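Local coordinates for protein TipC2 (Streptococcus intermedius B196, PDB 6DHX) that serves as an immunity protein, probably protecting its Streptococcus host from an antibacterial toxin exported by a type VII secretion system, at residues 103-108 / 131-136; 123-128 / 141-146. All coordinates share one frame; numbering follows the deposited sequence.

In the fold
Strand 116-127 is common ground for both contacts. In contact 1 it runs between strands 102-111 and 130-134, whose side chains meet over it; in contact 2 it packs against helix 137-146. Alternation along the strand separates their chemistry: Ala-124 and Glu-126 point to the face where charged and tyrosyl groups gather, Ile-123 and Leu-125 to the face on which the helix packs through apolar groups. Both are partly buried. Contact 1, about 13 Å from the chain's centre (between centres), sets two buried arginines against more accessible residues; in contact 2, about 20 Å out, each segment gives one buried and one partly exposed residue. Backbone pairing of Ile-123 with Ile-134 links them directly.

Contact 1 of 2, residues 103-108 / 131-136; sequences RVRIWN and DKYIED
Asp-131 receives the guanidinium group of Arg-103 end-on, one carboxylate oxygen for each terminal nitrogen. The two bonds, NH1 of Arg-103 to OD1 of Asp-131 at 3.1 Å and NH2 of Arg-103 to OD2 of Asp-131 at 2.9 Å, are nearly straight at their hydrogens and leave close to the guanidinium plane. They reach the oxygens from above the carboxylate, however, because the two flat groups are turned 57° against each other; the bidentate salt bridge is therefore twisted rather than coplanar. Asp-131 is the less ordered and more accessible partner, so this geometry is less certain. Arg-103 has further acidic partners, Glu-126 at NH1 and Glu-95 at NH2, and three carboxylates probably stabilise its buried positive charge. The other oxygen of Glu-95 takes NE of Arg-105, so that one carboxylate bridges both arginines.

Two residues on, the end of the Tyr-133 side chain leans back toward strand 103-108. Its OH lies 3.5 Å from NH2 of Arg-103, at the edge of the guanidinium group, too far for more than a polar contact. CD of Arg-105 packs 3.4 Å from CE1 of Tyr-133. A bend at chi3 (84°) turns NE toward the same carbon; the modelled 3.0 Å between NE of Arg-105 and CE1 of Tyr-133 is unusually short and its exact value doubtful. The two side chains cross at about a right angle, with 82° between ring and guanidinium planes, and are not stacked. Ala-124, between the two strands, packs against Tyr-133.

The strand axes approach no closer than 9.2 Å, so only side chains bridge them. Strand 116-127 runs in the intervening space, antiparallel to both, and the contact thus joins the outer strands of a three-stranded beta-meander across one face of the sheet.

Contact 2 of 2, residues 123-128 / 141-146; sequences IALEKG and RAYLKK
The strand containing Ile-123 and Leu-125 and the helix containing Tyr-143 and Leu-144 run at 74° to one another, their axes 10.0 Å apart at closest approach and the CA atoms of Ile-123 and Tyr-143 separated by 7.7 Å. Tyr-143 carries most of the contact. With CG anti to its carbonyl carbon (chi1 -77°), its side chain leaves the helix and runs roughly along the strand, from Ile-123 toward Leu-125, which meet successive parts of it.

Ile-123 takes the inner part with two different branches. Its CG2 methyl sits over one face of the ring, 4.2 Å from the centroid of Tyr-143 and 14° off the normal, a CH-pi contact. The other branch turns to the base of the same side chain, where CD1 of Ile-123 touches CB of Tyr-143 at 3.7 Å; farther along the helix this CD1 also lies 4.4 Å from CD2 of the buried Leu-144.

Leu-125 meets the outer end of the tyrosine, crossing it at about a right angle. Its CD2 approaches CE1 of Tyr-143 obliquely at 3.7 Å, and CD1 of Leu-125 comes within 3.2 Å of the Tyr-143 OH, a close approach of a methyl to an oxygen.

Ile-134, on the neighbouring strand 130-134, also packs on Tyr-143, and Val-104 lies against Leu-144. After strand 116-127 and its hairpin partner, the chain thus folds helix 137-146 back over the sheet, making the helix-on-sheet packing of an alpha+beta fold with a mainly antiparallel sheet.

Contact 1 of 2, residues 103-108 / 131-136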
# COMPACT_ATOMS: atom_id res chain seq x y z
N ARG A 103 1.76 11.05 -12.65
CA ARG A 103 1.01 10.02 -11.93
C ARG A 103 0.80 10.48 -10.50
O ARG A 103 1.65 11.17 -9.92
CB ARG A 103 1.74 8.64 -11.92
CG ARG A 103 2.19 8.16 -13.34
CD ARG A 103 2.62 6.69 -13.28
NE ARG A 103 3.64 6.40 -12.25
CZ ARG A 103 4.95 6.61 -12.44
NH1 ARG A 103 5.38 7.13 -13.58
NH2 ARG A 103 5.82 6.31 -11.47
N VAL A 104 -0.33 10.11 -9.94
CA VAL A 104 -0.56 10.25 -8.51
C VAL A 104 -0.19 8.93 -7.84
O VAL A 104 -0.36 7.85 -8.40
CB VAL A 104 -2.01 10.65 -8.23
CG1 VAL A 104 -2.97 9.47 -8.55
CG2 VAL A 104 -2.19 11.12 -6.82
N ARG A 105 0.38 9.03 -6.66
CA ARG A 105 0.74 7.85 -5.87
C ARG A 105 0.01 7.98 -4.56
O ARG A 105 0.20 8.97 -3.85
CB ARG A 105 2.23 7.79 -5.62
CG ARG A 105 3.10 8.21 -6.77
CD ARG A 105 4.54 8.35 -6.27
NE ARG A 105 5.29 7.08 -6.25
CZ ARG A 105 5.26 6.16 -5.28
NH1 ARG A 105 6.01 5.06 -5.41
NH2 ARG A 105 4.47 6.29 -4.23
N ILE A 106 -0.81 6.99 -4.21
CA ILE A 106 -1.48 7.04 -2.93
C ILE A 106 -0.81 5.98 -2.05
O ILE A 106 -0.71 4.81 -2.44
CB ILE A 106 -3.00 6.85 -3.08
CG1 ILE A 106 -3.55 8.09 -3.81
CG2 ILE A 106 -3.69 6.77 -1.76
CD1 ILE A 106 -5.03 7.99 -4.22
N TRP A 107 -0.36 6.43 -0.88
CA TRP A 107 0.64 5.79 -0.05
C TRP A 107 0.01 5.53 1.31
O TRP A 107 -0.40 6.47 1.99
CB TRP A 107 1.79 6.80 0.06
CG TRP A 107 2.99 6.44 0.66
CD1 TRP A 107 3.34 6.58 1.98
CD2 TRP A 107 4.14 5.96 -0.01
NE1 TRP A 107 4.64 6.20 2.16
CE2 TRP A 107 5.16 5.81 0.95
CE3 TRP A 107 4.42 5.67 -1.34
CZ2 TRP A 107 6.44 5.35 0.63
CZ3 TRP A 107 5.69 5.20 -1.66
CH2 TRP A 107 6.68 5.05 -0.68
N ASN A 108 -0.07 4.25 1.72
CA ASN A 108 -0.89 3.92 2.88
C ASN A 108 -0.03 3.06 3.78
O ASN A 108 0.16 1.87 3.49
CB ASN A 108 -2.15 3.17 2.47
CG ASN A 108 -2.87 3.89 1.33
OD1 ASN A 108 -3.54 4.90 1.58
ND2 ASN A 108 -2.70 3.40 0.08
N ASP A 131 11.58 8.78 -13.35
CA ASP A 131 10.54 9.48 -12.62
C ASP A 131 11.21 10.41 -11.62
O ASP A 131 12.19 10.04 -10.97
CB ASP A 131 9.62 8.51 -11.86
CG ASP A 131 8.75 7.65 -12.79
OD1 ASP A 131 8.29 8.13 -13.84
OD2 ASP A 131 8.50 6.48 -12.44
N LYS A 132 10.68 11.62 -11.49
CA LYS A 132 11.01 12.52 -10.40
C LYS A 132 9.85 12.51 -9.41
O LYS A 132 8.69 12.67 -9.81
CB LYS A 132 11.27 13.94 -10.91
N TYR A 133 10.14 12.33 -8.13
CA TYR A 133 9.10 12.18 -7.13
C TYR A 133 8.86 13.47 -6.34
O TYR A 133 9.80 14.15 -5.94
CB TYR A 133 9.43 11.02 -6.21
CG TYR A 133 9.13 9.72 -6.91
CD1 TYR A 133 7.83 9.38 -7.24
CD2 TYR A 133 10.14 8.85 -7.31
CE1 TYR A 133 7.54 8.19 -7.90
CE2 TYR A 133 9.86 7.67 -7.96
CZ TYR A 133 8.55 7.35 -8.26
OH TYR A 133 8.25 6.17 -8.91
N ILE A 134 7.59 13.80 -6.14
CA ILE A 134 7.19 15.04 -5.48
C ILE A 134 6.27 14.70 -4.33
O ILE A 134 5.26 14.00 -4.51
CB ILE A 134 6.50 16.01 -6.46
CG1 ILE A 134 7.47 16.32 -7.61
CG2 ILE A 134 6.02 17.27 -5.76
CD1 ILE A 134 6.95 17.37 -8.57
N GLU A 135 6.64 15.16 -3.12
CA GLU A 135 5.89 14.87 -1.90
C GLU A 135 5.50 16.12 -1.13
O GLU A 135 4.60 16.05 -0.29
CB GLU A 135 6.68 13.94 -0.95
CG GLU A 135 8.12 13.75 -1.32
CD GLU A 135 8.43 12.31 -1.76
OE1 GLU A 135 9.54 11.81 -1.45
OE2 GLU A 135 7.57 11.68 -2.40
N ASP A 136 6.12 17.27 -1.39
CA ASP A 136 5.74 18.47 -0.67
C ASP A 136 4.26 18.80 -0.86
O ASP A 136 3.77 18.87 -1.98
CB ASP A 136 6.61 19.65 -1.15
CG ASP A 136 6.21 20.97 -0.49
OD1 ASP A 136 5.36 21.69 -1.06
OD2 ASP A 136 6.75 21.26 0.60

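Contact 2 of 2, residues 123-128 / 141-146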
# COMPACT_ATOMS: atom_id res chain seq x y z
N ILE A 123 3.26 12.68 -5.95
CA ILE A 123 3.22 12.84 -7.39
C ILE A 123 4.48 12.24 -7.99
O ILE A 123 5.56 12.33 -7.39
CB ILE A 123 3.08 14.34 -7.77
CG1 ILE A 123 1.72 14.88 -7.30
CG2 ILE A 123 3.30 14.54 -9.22
CD1 ILE A 123 0.52 14.34 -8.14
N ALA A 124 4.35 11.61 -9.15
CA ALA A 124 5.49 11.21 -9.96
C ALA A 124 5.43 11.94 -11.30
O ALA A 124 4.39 11.93 -11.97
CB ALA A 124 5.51 9.69 -10.19
N LEU A 125 6.54 12.58 -11.68
CA LEU A 125 6.70 13.21 -12.99
C LEU A 125 7.56 12.33 -13.86
O LEU A 125 8.67 11.96 -13.47
CB LEU A 125 7.35 14.58 -12.87
CG LEU A 125 6.64 15.61 -12.01
CD1 LEU A 125 7.35 16.96 -12.15
CD2 LEU A 125 5.19 15.69 -12.43
N GLU A 126 7.06 11.99 -15.04
CA GLU A 126 7.81 11.11 -15.94
C GLU A 126 8.59 11.97 -16.91
O GLU A 126 8.00 12.69 -17.72
CB GLU A 126 6.87 10.18 -16.70
CG GLU A 126 6.00 9.35 -15.81
CD GLU A 126 4.89 8.71 -16.61
OE1 GLU A 126 4.81 8.98 -17.83
OE2 GLU A 126 4.11 7.93 -16.03
N LYS A 127 9.91 11.90 -16.83
CA LYS A 127 10.80 12.64 -17.72
C LYS A 127 11.57 11.63 -18.56
O LYS A 127 12.78 11.44 -18.39
CB LYS A 127 11.72 13.57 -16.93
N GLY A 128 10.85 10.96 -19.47
CA GLY A 128 11.42 9.93 -20.30
C GLY A 128 11.77 8.66 -19.55
O GLY A 128 10.89 7.89 -19.16
N ARG A 141 -0.71 19.26 -4.00
CA ARG A 141 -2.04 19.81 -4.19
C ARG A 141 -2.15 20.64 -5.48
O ARG A 141 -3.21 20.64 -6.11
CB ARG A 141 -2.46 20.65 -2.98
CG ARG A 141 -2.65 19.78 -1.73
CD ARG A 141 -3.08 20.62 -0.52
NE ARG A 141 -4.47 21.06 -0.61
CZ ARG A 141 -5.11 21.75 0.34
NH1 ARG A 141 -4.49 22.07 1.48
NH2 ARG A 141 -6.39 22.06 0.18
N ALA A 142 -1.08 21.31 -5.91
CA ALA A 142 -1.14 22.04 -7.18
C ALA A 142 -1.38 21.08 -8.36
O ALA A 142 -2.15 21.40 -9.27
CB ALA A 142 0.13 22.87 -7.40
N TYR A 143 -0.69 19.94 -8.37
CA TYR A 143 -0.92 18.96 -9.43
C TYR A 143 -2.34 18.43 -9.35
O TYR A 143 -2.99 18.25 -10.39
CB TYR A 143 0.07 17.80 -9.34
CG TYR A 143 1.43 18.14 -9.87
CD1 TYR A 143 1.69 18.12 -11.24
CD2 TYR A 143 2.44 18.53 -8.99
CE1 TYR A 143 2.94 18.48 -11.72
CE2 TYR A 143 3.68 18.90 -9.46
CZ TYR A 143 3.93 18.86 -10.82
OH TYR A 143 5.19 19.20 -11.25
N LEU A 144 -2.82 18.12 -8.14
CA LEU A 144 -4.17 17.56 -8.03
C LEU A 144 -5.19 18.56 -8.55
O LEU A 144 -6.09 18.20 -9.32
CB LEU A 144 -4.48 17.17 -6.58
CG LEU A 144 -3.56 16.10 -6.02
CD1 LEU A 144 -3.95 15.84 -4.57
CD2 LEU A 144 -3.67 14.77 -6.82
N LYS A 145 -5.05 19.83 -8.13
CA LYS A 145 -5.96 20.88 -8.61
C LYS A 145 -5.89 21.03 -10.12
O LYS A 145 -6.93 21.19 -10.78
CB LYS A 145 -5.63 22.20 -7.92
CG LYS A 145 -6.55 23.38 -8.35
CD LYS A 145 -6.03 24.69 -7.72
CE LYS A 145 -6.80 25.91 -8.20
NZ LYS A 145 -5.99 27.14 -7.94
N LYS A 146 -4.70 20.99 -10.70
CA LYS A 146 -4.59 21.13 -12.15
C LYS A 146 -5.38 20.05 -12.88
O LYS A 146 -6.12 20.33 -13.82
CB LYS A 146 -3.12 21.10 -12.57
CG LYS A 146 -2.91 21.11 -14.04
CD LYS A 146 -1.43 21.29 -14.34
CE LYS A 146 -1.26 21.52 -15.85
NZ LYS A 146 0.12 21.12 -16.25